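Local structure of L0028 (Mitochondria associated protein) (Escherichia coli, 3GCG) at residues Gln45-Gln48 with Thr49-Ser53; Phe110-Lys113 with Val114-Gln117. The protein probably acts as a bacterial effector of the IpaB/EvcA family, working inside host cells as a guanine nucleotide exchange factor for a Rho-type GTPase. All blocks are in the same frame, centred on the assembly; numbering follows the deposited sequence.

Interaction 1: Gln45-Gln48 with Thr49-Ser53; sequences QQEQ and TTYIS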
# COMPACT_ATOMS: atom_id res chain seq x y z
N GLN B 45 16.71 -8.20 2.56
CA GLN B 45 17.18 -7.30 1.50
C GLN B 45 16.06 -6.39 1.00
O GLN B 45 16.23 -5.17 0.91
CB GLN B 45 17.74 -8.12 0.33
CG GLN B 45 19.13 -8.72 0.57
CD GLN B 45 19.67 -9.48 -0.64
OE1 GLN B 45 19.78 -8.93 -1.75
NE2 GLN B 45 20.03 -10.74 -0.43
N GLN B 46 14.92 -6.99 0.67
CA GLN B 46 13.78 -6.23 0.16
C GLN B 46 13.23 -5.22 1.16
O GLN B 46 12.98 -4.07 0.81
CB GLN B 46 12.67 -7.19 -0.25
CG GLN B 46 13.14 -8.28 -1.19
CD GLN B 46 11.99 -8.95 -1.91
OE1 GLN B 46 10.85 -8.94 -1.43
NE2 GLN B 46 12.29 -9.56 -3.05
N GLU B 47 13.04 -5.65 2.40
CA GLU B 47 12.51 -4.77 3.43
C GLU B 47 13.46 -3.61 3.70
O GLU B 47 13.03 -2.47 3.82
CB GLU B 47 12.26 -5.55 4.73
CG GLU B 47 11.81 -4.68 5.88
CD GLU B 47 10.44 -4.06 5.63
OE1 GLU B 47 10.14 -3.04 6.29
OE2 GLU B 47 9.68 -4.58 4.78
N GLN B 48 14.76 -3.90 3.78
CA GLN B 48 15.74 -2.85 4.03
C GLN B 48 15.67 -1.72 3.00
O GLN B 48 15.60 -0.54 3.38
CB GLN B 48 17.16 -3.44 4.03
CG GLN B 48 18.23 -2.46 4.51
CD GLN B 48 19.55 -3.15 4.82
OE1 GLN B 48 20.12 -3.86 3.97
NE2 GLN B 48 20.05 -2.95 6.04
N THR B 49 15.71 -2.05 1.71
CA THR B 49 15.65 -1.01 0.70
C THR B 49 14.26 -0.37 0.67
O THR B 49 14.12 0.80 0.33
CB THR B 49 16.03 -1.54 -0.73
OG1 THR B 49 14.87 -1.57 -1.57
CG2 THR B 49 16.64 -2.91 -0.65
N THR B 50 13.25 -1.13 1.05
CA THR B 50 11.88 -0.61 1.07
C THR B 50 11.65 0.35 2.24
O THR B 50 11.12 1.45 2.04
CB THR B 50 10.85 -1.75 1.14
OG1 THR B 50 10.85 -2.47 -0.10
CG2 THR B 50 9.45 -1.20 1.40
N TYR B 51 12.02 -0.07 3.45
CA TYR B 51 11.85 0.76 4.65
C TYR B 51 12.64 2.06 4.56
O TYR B 51 12.16 3.13 4.93
CB TYR B 51 12.29 -0.00 5.90
CG TYR B 51 11.97 0.75 7.18
CD1 TYR B 51 10.75 0.56 7.84
CD2 TYR B 51 12.84 1.72 7.67
CE1 TYR B 51 10.41 1.32 8.95
CE2 TYR B 51 12.51 2.49 8.78
CZ TYR B 51 11.29 2.29 9.41
OH TYR B 51 10.96 3.07 10.50
N ILE B 52 13.87 1.95 4.06
CA ILE B 52 14.73 3.11 3.91
C ILE B 52 14.19 4.05 2.83
O ILE B 52 14.21 5.27 3.01
CB ILE B 52 16.15 2.68 3.53
CG1 ILE B 52 16.78 1.89 4.68
CG2 ILE B 52 17.00 3.90 3.20
CD1 ILE B 52 18.12 1.25 4.32
N SER B 53 13.70 3.48 1.73
CA SER B 53 13.14 4.26 0.63
C SER B 53 11.89 5.00 1.07
O SER B 53 11.65 6.13 0.67
CB SER B 53 12.78 3.37 -0.56
OG SER B 53 13.93 2.82 -1.16

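Interaction 2: Phe110-Lys113 with Val114-Gln117; sequences FNQK and VDEQ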
# COMPACT_ATOMS: atom_id res chain seq x y z
N PHE B 110 1.10 -7.54 19.41
CA PHE B 110 1.10 -6.11 19.14
C PHE B 110 -0.27 -5.47 19.37
O PHE B 110 -0.37 -4.41 19.99
CB PHE B 110 1.51 -5.83 17.70
CG PHE B 110 1.41 -4.38 17.33
CD1 PHE B 110 2.39 -3.47 17.74
CD2 PHE B 110 0.32 -3.91 16.59
CE1 PHE B 110 2.27 -2.12 17.43
CE2 PHE B 110 0.20 -2.57 16.28
CZ PHE B 110 1.17 -1.67 16.69
N ASN B 111 -1.32 -6.10 18.87
CA ASN B 111 -2.66 -5.54 19.03
C ASN B 111 -3.18 -5.57 20.46
O ASN B 111 -4.02 -4.75 20.84
CB ASN B 111 -3.63 -6.22 18.06
CG ASN B 111 -3.55 -5.63 16.66
OD1 ASN B 111 -3.91 -4.47 16.45
ND2 ASN B 111 -3.07 -6.41 15.71
N GLN B 112 -2.67 -6.51 21.25
CA GLN B 112 -3.05 -6.61 22.66
C GLN B 112 -2.53 -5.32 23.30
O GLN B 112 -3.18 -4.73 24.16
CB GLN B 112 -2.41 -7.86 23.28
CG GLN B 112 -2.57 -8.02 24.80
CD GLN B 112 -4.01 -7.86 25.29
OE1 GLN B 112 -4.97 -8.11 24.56
NE2 GLN B 112 -4.16 -7.45 26.54
N LYS B 113 -1.35 -4.88 22.86
CA LYS B 113 -0.75 -3.65 23.36
C LYS B 113 -1.54 -2.44 22.86
O LYS B 113 -1.65 -1.42 23.55
CB LYS B 113 0.71 -3.54 22.91
CG LYS B 113 1.65 -4.57 23.52
CD LYS B 113 1.86 -4.34 25.01
CE LYS B 113 2.78 -5.40 25.59
NZ LYS B 113 3.04 -5.18 27.04
N VAL B 114 -2.07 -2.53 21.65
CA VAL B 114 -2.87 -1.44 21.08
C VAL B 114 -4.10 -1.24 21.97
O VAL B 114 -4.45 -0.11 22.34
CB VAL B 114 -3.34 -1.76 19.64
CG1 VAL B 114 -4.36 -0.75 19.19
CG2 VAL B 114 -2.15 -1.76 18.70
N ASP B 115 -4.76 -2.34 22.30
CA ASP B 115 -5.94 -2.28 23.16
C ASP B 115 -5.56 -1.64 24.48
O ASP B 115 -6.08 -0.58 24.85
CB ASP B 115 -6.49 -3.68 23.40
CG ASP B 115 -6.95 -4.34 22.12
OD1 ASP B 115 -7.51 -3.63 21.27
OD2 ASP B 115 -6.77 -5.57 21.97
N GLU B 116 -4.64 -2.28 25.20
CA GLU B 116 -4.19 -1.76 26.48
C GLU B 116 -3.95 -0.25 26.40
O GLU B 116 -4.29 0.49 27.32
CB GLU B 116 -2.89 -2.45 26.90
CG GLU B 116 -3.06 -3.91 27.31
CD GLU B 116 -1.72 -4.60 27.49
OE1 GLU B 116 -0.71 -3.90 27.70
OE2 GLU B 116 -1.68 -5.85 27.42
N GLN B 117 -3.38 0.19 25.29
CA GLN B 117 -3.06 1.59 25.05
C GLN B 117 -4.26 2.49 24.78
O GLN B 117 -4.24 3.68 25.11
CB GLN B 117 -2.07 1.69 23.89
CG GLN B 117 -1.92 3.08 23.29
CD GLN B 117 -0.69 3.82 23.79
OE1 GLN B 117 -0.19 4.72 23.12
NE2 GLN B 117 -0.21 3.45 24.98

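Interaction 1: Gln45-Gln48 with Thr49-Ser53
T49 starts the series by sending its amide N back one turn to Q45 O at 3.3 Å, a straight but long bond whose acceptor is less surely placed; its side chain lies against an aromatic residue of the neighbouring protein chain. T50 grips Q46 O twice. Its amide N comes in at 3.0 Å and its hydroxyl OG1 at 2.8 Å, from opposite faces of the carbonyl plane, with OG1 39° above that plane and not on a lone pair. With OG1 beside the backbone N and anti to the carbonyl carbon (chi1 -69°), the hydroxyl lies back over the preceding turn, where Q46 O is. Replacing T50 with a valine would probably leave Q46 O with the amide alone and lose the second, side-chain grip on that carbonyl. Q46 itself turns its amide to the partner protein: OE1 bonds to the backbone and NE2 to an acidic side chain of that other chain. Y51 N meets E47 O at 2.6 Å, nearly in line with the C=O. Bent at chi2, E47 brings OE1 to the ring's edge, 4.0 Å from Y51 CD1, with carboxylate and ring planes 49° apart. Both carboxylate oxygens are spoken for, OE1 by S98 and OE2 by S99, and E47 is probably the glutamate of the WxxxE signature of these effectors; it ties helix 41-67 to the start of helix 99-105. The Y51 ring stacks on F143. I52 N bonds to Q48 O at 3.1 Å, and its CD1 runs beside the Q48 chain, 3.7 Å from Q48 CG, the two side chains pointing the same way. At S53, OG makes a short bond, 2.5 Å, to T49 O, sharing that carbonyl with its own amide N, and also bonds to the D92 amide.

Interaction 2: Phe110-Lys113 with Val114-Gln117
F110 and V114 meet one turn apart with their side chains slanted across each other: V114 CG2 comes obliquely to the ring, closest to F110 CE2 at 3.5 Å. The ring is directed there because F110 CG stands anti to the backbone N (chi1 175°), and it continues onto I135 and V138 of helix 124-146. N111 lies alongside V114, pointing the same way, its OD1 3.9 Å from V114 CG2; the amide's polar ends go to N107, Q105 and Q131. On the outer side, Q112 bends at chi2 and crosses E116, amide and carboxylate planes 69° apart. Q112 NE2 gives a hydrogen bond of 3.1 Å to E116 OE2, which accepts with its anti lone pair, the one away from OE1, and lies 24° out of the amide plane of Q112. The other oxygen of E116 looks to K113, whose chain runs beside it; K113 NZ stays 4.0 Å from E116 OE1, beyond a salt bridge, and bonds instead to V17 O. D115 turns its OD1 to a salt bridge with R127. Underneath, the amides of V114, D115, E116 and Q117 each bond to the carbonyl four residues earlier. This is the pattern of an amphipathic helix, with an apolar i to i+4 pair on the face against helix 124-146 and a glutamine-glutamate pair at the same spacing on the exposed face.

Both contacts join residues one turn apart within a single helix, 41-67 for interaction 1 and 108-118 for interaction 2, with centres 26 Å apart, nearest atoms about 12 Å apart and no touch. Interaction 1 sits only 8 Å from the centre of the chain and also faces the partner protein; here threonine and serine hydroxyls bond to backbone carbonyls of their own helix, and the buried E47 carboxylate takes hydrogen bonds from S98 and S99. Interaction 2, 20 Å from that centre and touched by no other protein chain of the assembly, has a buried apolar side, F110 with V114, and an exposed one where Q112 meets E116. Helix 124-146 packs against both.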